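Local coordinates for DNA double-strand break repair nuclease NurA (Sulfolobus solfataricus, PDB 2YGK), which is a manganese-dependent nuclease of DNA double-strand break repair, probably acting with HerA to resect the 5' strand at DNA ends, at residues 115-120 against 183-188; 155-160 against 175-180; 130-133 against 138-141; 86-91 against 302-307. One frame throughout, in Å; residues are numbered along the deposited sequence. Where two conformers were deposited one is given.

How the interactions relate
These four contacts show how chemistry changes with place in an RNase H-like domain. Interactions 1 and 2 are buried and made by aliphatic side chains, with no hydrogen bond across, and both use helix 171-193, though interaction 2 lies far from the chain's centre; Phe-184 joins them by resting on Ile-157 and Val-160. Interaction 3 lies near the centre of the chain and turns to polar and metal chemistry, with manganese on strand 129-133; it meets interaction 1 through the salt bridge of Glu-116 with Lys-139 and through Leu-117 on Met-132. Interaction 4 lies at the surface, where a lysine lends its methylenes to the edge strand. Leu-302 on its helix packs against 130-133.

Interaction 1: 115-120 against 183-188; sequences LELSLA and QFLVSK
Leu-117 and Leu-185 meet where helix 104-123, which lies on the central sheet of the RNase H-like domain, packs against helix 171-193. At this point their CA atoms are 6.2 Å apart, near enough for the side chains to engage from the first carbon onward. In Leu-117, CB already lies 3.9 Å from CB of Leu-185. The next torsion sets CG anti to the carbonyl carbon (chi1 -60°), and the branch beyond it carries the two methyls to the surface of helix 171-193. CD1 does most of the work: it sits 3.7 Å from CB of Leu-185 and 4.0 Å from CG2 of Val-186, so that it lies over the junction of two successive residues. CD2, the other tip, also reaches Val-186, with its CG2 at 4.1 Å, and packs on the CE methyl of Met-132 as well. Val-186 takes part although its CB starts off away from the opposite helix; its CG2 branch, beside the backbone N, does the touching. Asn-182 and Ile-189 of the same helix also border Leu-117, while elsewhere on helix 104-123 Leu-115 and Leu-119 rest on strand 70-82. Between the two segments the contact is apolar, and the side chain of Leu-117 is about 10 Å from the manganese. Each helix also ties a serine hydroxyl to its own backbone: Ser-118 OG binds Leu-115 O, and Ser-187 OG reaches Gln-183 O at 2.8 Å from the opposite face of that carbonyl to the Ser-187 N-H.

Interaction 2: 155-160 against 175-180; sequences KLIRNV and RDLLML
Ile-157 and Leu-180 mark the closest approach of the two helical backbones, with their CA atoms 7.1 Å apart and no hydrogen bond passing between the segments. A single methyl makes the join. CD1 of Ile-157 presses on CB of Leu-180 at 3.6 Å, the two side chains crossing at about a right angle, and on the backbone one turn earlier, where it comes within 3.4 Å of Leu-177 O. Leu-177 adds its own side chain: its CD2 lies 4.0 Å from the same Ile-157 CD1. With CG1 anti to the carbonyl carbon (chi1 -64°), Ile-157 sends its longer branch outward to the neighbouring helix. In this RNase H-like domain, helix 171-193 is a long helix packed against helix 104-123, and the short helix 151-159 packs against it in turn, farther from the centre of the chain, within the connection that follows the metal-bearing strand 129-133. Phe-184, a turn further along helix 171-193, rests on both Ile-157 and Val-160, while Phe-149 and Ile-165 border Leu-177. The short helix finishes in a Schellman motif: Val-160 takes a positive phi of 62°, and its N bonds back to Ile-157 O at 3.1 Å. At the start of 175-180, OD1 of Asp-176 lies over the face of the Arg-175 guanidinium, 3.2 Å from NH1, in a salt bridge of charges alone.

Interaction 3: 130-133 against 138-141; sequences ILMD and KKIG. With MN (manganese (II) ion), chain C.
Lys-139 reaches from helix 136-140 to the end of strand 129-133, where its NZ donates to the backbone oxygen of Asp-133 at 2.6 Å. The ammonium comes from above the carbonyl plane, 43° out of it, with an angle of 137° at the oxygen. Bends at chi2 and chi4 fold the lysine chain to bring NZ to this spot. Met-132, a selenomethionine, crosses the lysine obliquely, its CE methyl 4.1 Å from NZ. In the neighbouring Asp-133 the bond to CB points away from the helix, and CG stands anti to the backbone N (chi1 177°), which carries OD2 to within 2.5 Å of the manganese. Carbonyl and carboxylate of one residue thus serve two partners, and OD2 remains 5.7 Å from Lys-139 NZ. Glu-116 of helix 104-123 supplies a salt bridge to the same NZ. With a methionine in place of Lys-139, Asp-133 O would probably be left without this donor and the Glu-116 carboxylate without its positive mate. Asp-58 on the adjacent parallel strand completes the pair of protein ligands, the carboxylate metal site characteristic of RNase H-like nucleases.

Interaction 4: 86-91 against 302-307; sequences VKTLSE and LLKAHM
Lys-304 lays its aliphatic chain across Thr-88, and this crossing is the close part of a contact at the surface. CE of the lysine sits 3.7 Å from CG2 of Thr-88, the two side chains meeting at about a right angle, and the same CE comes to 4.2 Å from Thr-88 N. With CG anti to the backbone N (chi1 -179°) and the next two torsions extended, Lys-304 reaches from helix to strand before bending at chi4 (38°). The bend turns NZ towards the following turn of its own helix, where it forms a salt bridge with Asp-308, itself in touch with Thr-88. Charge is thereby handled within the helix, while the methylenes do the packing. Towards Val-86 the fit is slacker. Its CG2 approaches Lys-304 CD only to 4.3 Å, although Val-86 also leans on Phe-300 and Pro-301 at the start of the helix. None of the three touching residues is fully buried, and the backbones stay well apart, the nearest CA atoms being those of Thr-88 and Ala-305 at 7.8 Å. Further along the strand, Glu-91 packs on Ile-2 of the second subunit. Strand 85-98 is the outermost strand on its side of the sheet within the chain, the third of the antiparallel trio of the RNase H-like fold, and helix 300-309 runs past it to bring Ala-305 and His-306 beside metal-binding Asp-58.

Interaction 1: 115-120 against 183-188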
# COMPACT_ATOMS: atom_id res chain seq x y z
N LEU A 115 14.08 -8.52 11.87
CA LEU A 115 14.83 -7.91 12.96
C LEU A 115 14.06 -7.99 14.27
O LEU A 115 14.65 -8.21 15.34
CB LEU A 115 15.17 -6.45 12.66
CG LEU A 115 16.15 -6.19 11.50
CD1 LEU A 115 16.28 -4.67 11.29
CD2 LEU A 115 17.50 -6.81 11.73
N GLU A 116 12.74 -7.81 14.18
CA GLU A 116 11.87 -8.00 15.34
C GLU A 116 12.08 -9.40 15.88
O GLU A 116 12.48 -9.58 17.02
CB GLU A 116 10.39 -7.82 14.97
CG GLU A 116 10.00 -6.42 14.74
CD GLU A 116 8.60 -6.23 14.16
OE1 GLU A 116 7.62 -6.66 14.75
OE2 GLU A 116 8.47 -5.60 13.12
N LEU A 117 11.82 -10.40 15.04
CA LEU A 117 11.86 -11.78 15.49
C LEU A 117 13.26 -12.12 15.97
O LEU A 117 13.39 -12.82 16.96
CB LEU A 117 11.46 -12.75 14.39
CG LEU A 117 10.05 -12.61 13.78
CD1 LEU A 117 10.06 -13.52 12.55
CD2 LEU A 117 8.85 -12.92 14.78
N SER A 118 14.31 -11.62 15.33
CA SER A 118 15.61 -11.93 15.90
C SER A 118 15.88 -11.24 17.25
O SER A 118 16.62 -11.75 18.05
CB SER A 118 16.75 -11.70 14.91
OG SER A 118 17.09 -10.35 14.89
N LEU A 119 15.27 -10.10 17.54
CA LEU A 119 15.40 -9.50 18.87
C LEU A 119 14.58 -10.28 19.90
O LEU A 119 14.91 -10.32 21.10
CB LEU A 119 14.98 -8.02 18.87
CG LEU A 119 15.91 -7.05 18.14
CD1 LEU A 119 15.37 -5.64 18.08
CD2 LEU A 119 17.22 -7.03 18.84
N ALA A 120 13.52 -10.92 19.46
CA ALA A 120 12.76 -11.78 20.36
C ALA A 120 13.67 -12.93 20.84
O ALA A 120 13.59 -13.37 21.99
CB ALA A 120 11.51 -12.31 19.68
N GLN A 183 9.63 -17.60 8.94
CA GLN A 183 9.01 -18.85 9.39
C GLN A 183 9.95 -19.64 10.30
O GLN A 183 9.54 -20.19 11.32
CB GLN A 183 8.54 -19.71 8.21
CG GLN A 183 7.30 -19.16 7.50
CD GLN A 183 6.78 -20.01 6.33
OE1 GLN A 183 7.45 -20.94 5.84
NE2 GLN A 183 5.58 -19.69 5.87
N PHE A 184 11.23 -19.66 9.94
CA PHE A 184 12.25 -20.34 10.70
C PHE A 184 12.50 -19.62 12.01
O PHE A 184 12.63 -20.25 13.06
CB PHE A 184 13.53 -20.43 9.88
CG PHE A 184 14.73 -20.95 10.63
CD1 PHE A 184 14.87 -22.30 10.91
CD2 PHE A 184 15.75 -20.08 11.02
CE1 PHE A 184 15.99 -22.78 11.59
CE2 PHE A 184 16.88 -20.56 11.70
CZ PHE A 184 17.00 -21.91 11.98
N LEU A 185 12.51 -18.29 11.97
CA LEU A 185 12.62 -17.48 13.19
C LEU A 185 11.44 -17.60 14.17
O LEU A 185 11.64 -17.67 15.39
CB LEU A 185 12.83 -16.02 12.80
CG LEU A 185 14.22 -15.79 12.24
CD1 LEU A 185 14.31 -14.39 11.68
CD2 LEU A 185 15.31 -16.04 13.30
N VAL A 186 10.21 -17.58 13.66
CA VAL A 186 9.05 -17.84 14.54
C VAL A 186 9.24 -19.20 15.17
O VAL A 186 9.03 -19.37 16.36
CB VAL A 186 7.72 -17.86 13.79
CG1 VAL A 186 6.63 -18.45 14.63
CG2 VAL A 186 7.37 -16.44 13.34
N SER A 187 9.65 -20.16 14.36
CA SER A 187 9.76 -21.54 14.84
C SER A 187 10.73 -21.71 16.00
O SER A 187 10.49 -22.52 16.88
CB SER A 187 10.16 -22.49 13.72
OG SER A 187 9.12 -22.53 12.77
N LYS A 188 11.83 -20.95 15.98
CA LYS A 188 12.78 -21.00 17.08
C LYS A 188 12.17 -20.38 18.33
O LYS A 188 12.33 -20.90 19.43
CB LYS A 188 14.09 -20.30 16.70
CG LYS A 188 14.80 -21.01 15.53
CD LYS A 188 16.27 -21.39 15.84
CE LYS A 188 16.40 -22.49 16.92
NZ LYS A 188 16.34 -23.88 16.38

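Interaction 2: 155-160 against 175-180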
# COMPACT_ATOMS: atom_id res chain seq x y z
N LYS A 155 20.92 -22.77 3.36
CA LYS A 155 21.89 -22.61 4.45
C LYS A 155 21.86 -21.22 5.07
O LYS A 155 21.96 -21.08 6.30
CB LYS A 155 23.32 -22.92 3.96
CG LYS A 155 23.63 -24.40 3.83
CD LYS A 155 25.03 -24.61 3.27
CE LYS A 155 25.23 -26.04 2.78
NZ LYS A 155 26.65 -26.32 2.47
N LEU A 156 21.73 -20.19 4.23
CA LEU A 156 21.56 -18.80 4.66
C LEU A 156 20.38 -18.64 5.65
O LEU A 156 20.46 -17.86 6.60
CB LEU A 156 21.33 -17.90 3.44
CG LEU A 156 22.53 -17.69 2.48
CD1 LEU A 156 22.02 -17.07 1.14
CD2 LEU A 156 23.52 -16.68 3.09
N ILE A 157 19.31 -19.37 5.37
CA ILE A 157 18.19 -19.50 6.29
C ILE A 157 18.72 -20.01 7.62
O ILE A 157 18.55 -19.35 8.65
CB ILE A 157 17.12 -20.50 5.74
CG1 ILE A 157 16.49 -19.99 4.44
CG2 ILE A 157 16.04 -20.78 6.77
CD1 ILE A 157 15.79 -18.67 4.55
N ARG A 158 19.37 -21.17 7.58
CA ARG A 158 19.84 -21.89 8.78
C ARG A 158 20.84 -21.10 9.63
O ARG A 158 20.92 -21.30 10.87
CB ARG A 158 20.45 -23.25 8.41
CG ARG A 158 19.43 -24.34 8.05
CD ARG A 158 20.07 -25.59 7.41
NE ARG A 158 19.21 -26.17 6.38
CZ ARG A 158 19.54 -27.19 5.58
NH1 ARG A 158 20.73 -27.79 5.69
NH2 ARG A 158 18.67 -27.62 4.68
N ASN A 159 21.60 -20.22 8.98
CA ASN A 159 22.63 -19.46 9.67
C ASN A 159 22.21 -18.05 9.99
O ASN A 159 22.96 -17.31 10.62
CB ASN A 159 23.90 -19.46 8.82
CG ASN A 159 24.29 -20.84 8.38
OD1 ASN A 159 24.23 -21.79 9.17
ND2 ASN A 159 24.67 -20.98 7.12
N VAL A 160 21.01 -17.68 9.54
CA VAL A 160 20.40 -16.39 9.86
C VAL A 160 21.25 -15.26 9.32
O VAL A 160 21.62 -14.34 10.03
CB VAL A 160 20.18 -16.22 11.39
CG1 VAL A 160 19.46 -14.91 11.68
CG2 VAL A 160 19.40 -17.42 11.97
N ARG A 175 12.31 -11.96 -1.79
CA ARG A 175 11.07 -11.96 -1.06
C ARG A 175 10.86 -13.34 -0.46
O ARG A 175 10.56 -13.44 0.72
CB ARG A 175 9.89 -11.57 -1.94
CG ARG A 175 8.51 -11.96 -1.35
CD ARG A 175 7.41 -11.84 -2.37
NE ARG A 175 7.79 -12.53 -3.61
CZ ARG A 175 7.15 -13.57 -4.15
NH1 ARG A 175 6.03 -14.05 -3.61
NH2 ARG A 175 7.63 -14.11 -5.27
N ASP A 176 11.03 -14.38 -1.26
CA ASP A 176 10.73 -15.75 -0.82
C ASP A 176 11.72 -16.26 0.22
O ASP A 176 11.31 -16.89 1.20
CB ASP A 176 10.62 -16.71 -2.01
CG ASP A 176 9.26 -16.63 -2.71
OD1 ASP A 176 8.45 -15.73 -2.36
OD2 ASP A 176 8.99 -17.47 -3.59
N LEU A 177 13.00 -15.98 0.05
CA LEU A 177 13.97 -16.27 1.10
C LEU A 177 13.66 -15.56 2.40
O LEU A 177 13.82 -16.13 3.46
CB LEU A 177 15.38 -15.89 0.69
CG LEU A 177 16.16 -16.92 -0.08
CD1 LEU A 177 17.60 -16.38 -0.24
CD2 LEU A 177 16.15 -18.31 0.59
N LEU A 178 13.24 -14.30 2.34
CA LEU A 178 12.90 -13.55 3.56
C LEU A 178 11.67 -14.14 4.25
O LEU A 178 11.63 -14.22 5.46
CB LEU A 178 12.71 -12.07 3.28
CG LEU A 178 14.01 -11.28 3.09
CD1 LEU A 178 13.82 -9.92 2.36
CD2 LEU A 178 14.68 -11.08 4.43
N MSE A 179 10.68 -14.57 3.47
CA MSE A 179 9.51 -15.24 4.03
C MSE A 179 9.93 -16.48 4.81
O MSE A 179 9.53 -16.66 5.96
CB MSE A 179 8.55 -15.63 2.91
CG MSE A 179 7.82 -14.45 2.33
SE MSE A 179 6.63 -14.94 0.90
CE MSE A 179 5.30 -15.91 1.96
N LEU A 180 10.76 -17.31 4.19
CA LEU A 180 11.29 -18.50 4.86
C LEU A 180 12.00 -18.16 6.17
O LEU A 180 11.70 -18.74 7.21
CB LEU A 180 12.26 -19.27 3.95
CG LEU A 180 11.74 -20.55 3.30
CD1 LEU A 180 12.89 -21.26 2.58
CD2 LEU A 180 11.11 -21.51 4.31

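Interaction 3: 130-133 against 138-141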
# COMPACT_ATOMS: atom_id res chain seq x y z
N ILE A 130 6.90 -12.40 26.49
CA ILE A 130 7.36 -11.62 25.35
C ILE A 130 6.14 -11.13 24.62
O ILE A 130 5.27 -11.91 24.29
CB ILE A 130 8.20 -12.47 24.39
CG1 ILE A 130 9.42 -13.03 25.10
CG2 ILE A 130 8.68 -11.64 23.18
CD1 ILE A 130 10.21 -13.92 24.20
N LEU A 131 6.06 -9.83 24.39
CA LEU A 131 4.96 -9.25 23.64
C LEU A 131 5.44 -8.86 22.26
O LEU A 131 6.28 -7.97 22.12
CB LEU A 131 4.44 -8.02 24.34
CG LEU A 131 4.20 -8.18 25.82
CD1 LEU A 131 3.61 -6.90 26.39
CD2 LEU A 131 3.25 -9.39 26.02
N MSE A 132 4.90 -9.51 21.24
CA MSE A 132 5.09 -9.10 19.86
C MSE A 132 3.88 -8.30 19.41
O MSE A 132 2.75 -8.57 19.85
CB MSE A 132 5.18 -10.32 18.92
CG MSE A 132 6.11 -11.44 19.37
SE MSE A 132 7.98 -11.01 19.23
CE MSE A 132 8.06 -10.46 17.39
N ASP A 133 4.13 -7.38 18.47
CA ASP A 133 3.11 -6.57 17.84
C ASP A 133 2.70 -7.18 16.51
O ASP A 133 3.48 -7.21 15.60
CB ASP A 133 3.65 -5.17 17.59
CG ASP A 133 2.66 -4.29 16.88
OD1 ASP A 133 1.55 -4.14 17.37
OD2 ASP A 133 2.99 -3.72 15.85
N LYS A 138 -0.14 -13.57 10.73
CA LYS A 138 0.50 -12.63 9.82
C LYS A 138 2.03 -12.71 9.85
O LYS A 138 2.66 -12.57 8.82
CB LYS A 138 -0.03 -11.18 10.00
CG LYS A 138 -1.20 -10.83 9.00
CD LYS A 138 -2.02 -9.56 9.38
CE LYS A 138 -3.42 -9.53 8.71
NZ LYS A 138 -4.47 -8.77 9.51
N LYS A 139 2.61 -12.93 11.02
CA LYS A 139 4.07 -13.02 11.17
C LYS A 139 4.65 -14.25 10.47
O LYS A 139 5.77 -14.21 9.95
CB LYS A 139 4.47 -13.09 12.64
CG LYS A 139 4.21 -11.81 13.42
CD LYS A 139 5.31 -10.79 13.25
CE LYS A 139 4.83 -9.34 13.48
NZ LYS A 139 5.35 -8.79 14.76
N ILE A 140 3.87 -15.33 10.47
CA ILE A 140 4.24 -16.56 9.80
C ILE A 140 4.27 -16.40 8.30
O ILE A 140 5.07 -17.03 7.64
CB ILE A 140 3.26 -17.69 10.14
CG1 ILE A 140 3.70 -18.38 11.43
CG2 ILE A 140 3.16 -18.71 8.99
CD1 ILE A 140 2.97 -19.64 11.68
N GLY A 141 3.37 -15.57 7.75
CA GLY A 141 3.35 -15.28 6.33
C GLY A 141 2.69 -16.40 5.56
O GLY A 141 2.24 -17.37 6.17
MN MN C . 4.58 -3.37 13.96

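Interaction 4: 86-91 against 302-307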
# COMPACT_ATOMS: atom_id res chain seq x y z
N VAL A 86 10.02 1.00 32.57
CA VAL A 86 10.29 0.52 31.22
C VAL A 86 11.61 1.10 30.76
O VAL A 86 11.87 2.27 31.01
CB VAL A 86 9.15 0.93 30.22
CG1 VAL A 86 7.93 0.13 30.48
CG2 VAL A 86 8.79 2.37 30.36
N LYS A 87 12.45 0.28 30.14
CA LYS A 87 13.65 0.78 29.44
C LYS A 87 13.95 -0.06 28.22
O LYS A 87 13.69 -1.26 28.22
CB LYS A 87 14.89 0.79 30.35
CG LYS A 87 15.65 -0.53 30.44
CD LYS A 87 16.76 -0.52 31.47
CE LYS A 87 17.09 -1.96 31.94
NZ LYS A 87 18.52 -2.13 32.39
N THR A 88 14.53 0.57 27.19
CA THR A 88 14.96 -0.13 25.96
C THR A 88 16.14 -1.04 26.25
O THR A 88 17.01 -0.70 27.03
CB THR A 88 15.39 0.83 24.84
OG1 THR A 88 16.28 1.79 25.39
CG2 THR A 88 14.22 1.55 24.27
N LEU A 89 16.14 -2.20 25.60
CA LEU A 89 17.15 -3.19 25.77
C LEU A 89 18.08 -3.14 24.59
O LEU A 89 19.21 -2.76 24.73
CB LEU A 89 16.52 -4.57 25.86
CG LEU A 89 16.23 -5.15 27.25
CD1 LEU A 89 15.30 -6.31 27.05
CD2 LEU A 89 17.54 -5.56 27.93
N SER A 90 17.58 -3.51 23.42
CA SER A 90 18.34 -3.47 22.19
C SER A 90 17.64 -2.62 21.14
O SER A 90 16.43 -2.43 21.19
CB SER A 90 18.49 -4.88 21.64
OG SER A 90 19.03 -5.73 22.63
N GLU A 91 18.44 -2.09 20.22
CA GLU A 91 17.99 -1.45 18.98
C GLU A 91 18.77 -2.08 17.83
O GLU A 91 19.95 -2.34 17.92
CB GLU A 91 18.24 0.06 18.99
CG GLU A 91 17.56 0.84 20.11
CD GLU A 91 18.47 1.10 21.32
OE1 GLU A 91 19.13 0.16 21.84
OE2 GLU A 91 18.50 2.28 21.76
N LEU A 302 4.85 -2.19 24.59
CA LEU A 302 4.66 -2.16 23.16
C LEU A 302 4.51 -0.73 22.64
O LEU A 302 5.20 -0.33 21.71
CB LEU A 302 3.43 -2.95 22.78
CG LEU A 302 3.70 -4.43 22.65
CD1 LEU A 302 2.43 -5.16 22.27
CD2 LEU A 302 4.76 -4.65 21.59
N LEU A 303 3.60 0.04 23.20
CA LEU A 303 3.43 1.41 22.73
C LEU A 303 4.76 2.13 22.63
O LEU A 303 4.98 2.91 21.71
CB LEU A 303 2.46 2.18 23.62
CG LEU A 303 2.21 3.64 23.19
CD1 LEU A 303 1.78 3.72 21.73
CD2 LEU A 303 1.18 4.36 24.11
N LYS A 304 5.66 1.86 23.56
CA LYS A 304 6.93 2.54 23.61
C LYS A 304 7.80 2.02 22.52
O LYS A 304 8.41 2.79 21.79
CB LYS A 304 7.65 2.32 24.95
CG LYS A 304 8.99 3.06 25.02
CD LYS A 304 9.88 2.49 26.16
CE LYS A 304 11.34 3.05 26.09
NZ LYS A 304 11.47 4.47 25.69
N ALA A 305 7.87 0.71 22.41
CA ALA A 305 8.65 0.09 21.35
C ALA A 305 8.21 0.68 20.03
O ALA A 305 9.03 1.09 19.20
CB ALA A 305 8.48 -1.40 21.36
N HIS A 306 6.90 0.78 19.85
CA HIS A 306 6.34 1.21 18.58
C HIS A 306 6.71 2.66 18.37
O HIS A 306 7.09 3.06 17.27
CB HIS A 306 4.84 1.03 18.59
CG HIS A 306 4.15 1.52 17.36
ND1 HIS A 306 4.40 0.99 16.11
CD2 HIS A 306 3.19 2.44 17.18
CE1 HIS A 306 3.63 1.59 15.21
NE2 HIS A 306 2.88 2.47 15.84
N MSE A 307 6.63 3.47 19.41
CA MSE A 307 6.85 4.89 19.19
C MSE A 307 8.31 5.16 18.81
O MSE A 307 8.63 6.07 18.03
CB MSE A 307 6.46 5.68 20.42
CG MSE A 307 4.97 5.84 20.57
SE MSE A 307 4.60 6.64 22.32
CE MSE A 307 5.35 8.41 21.94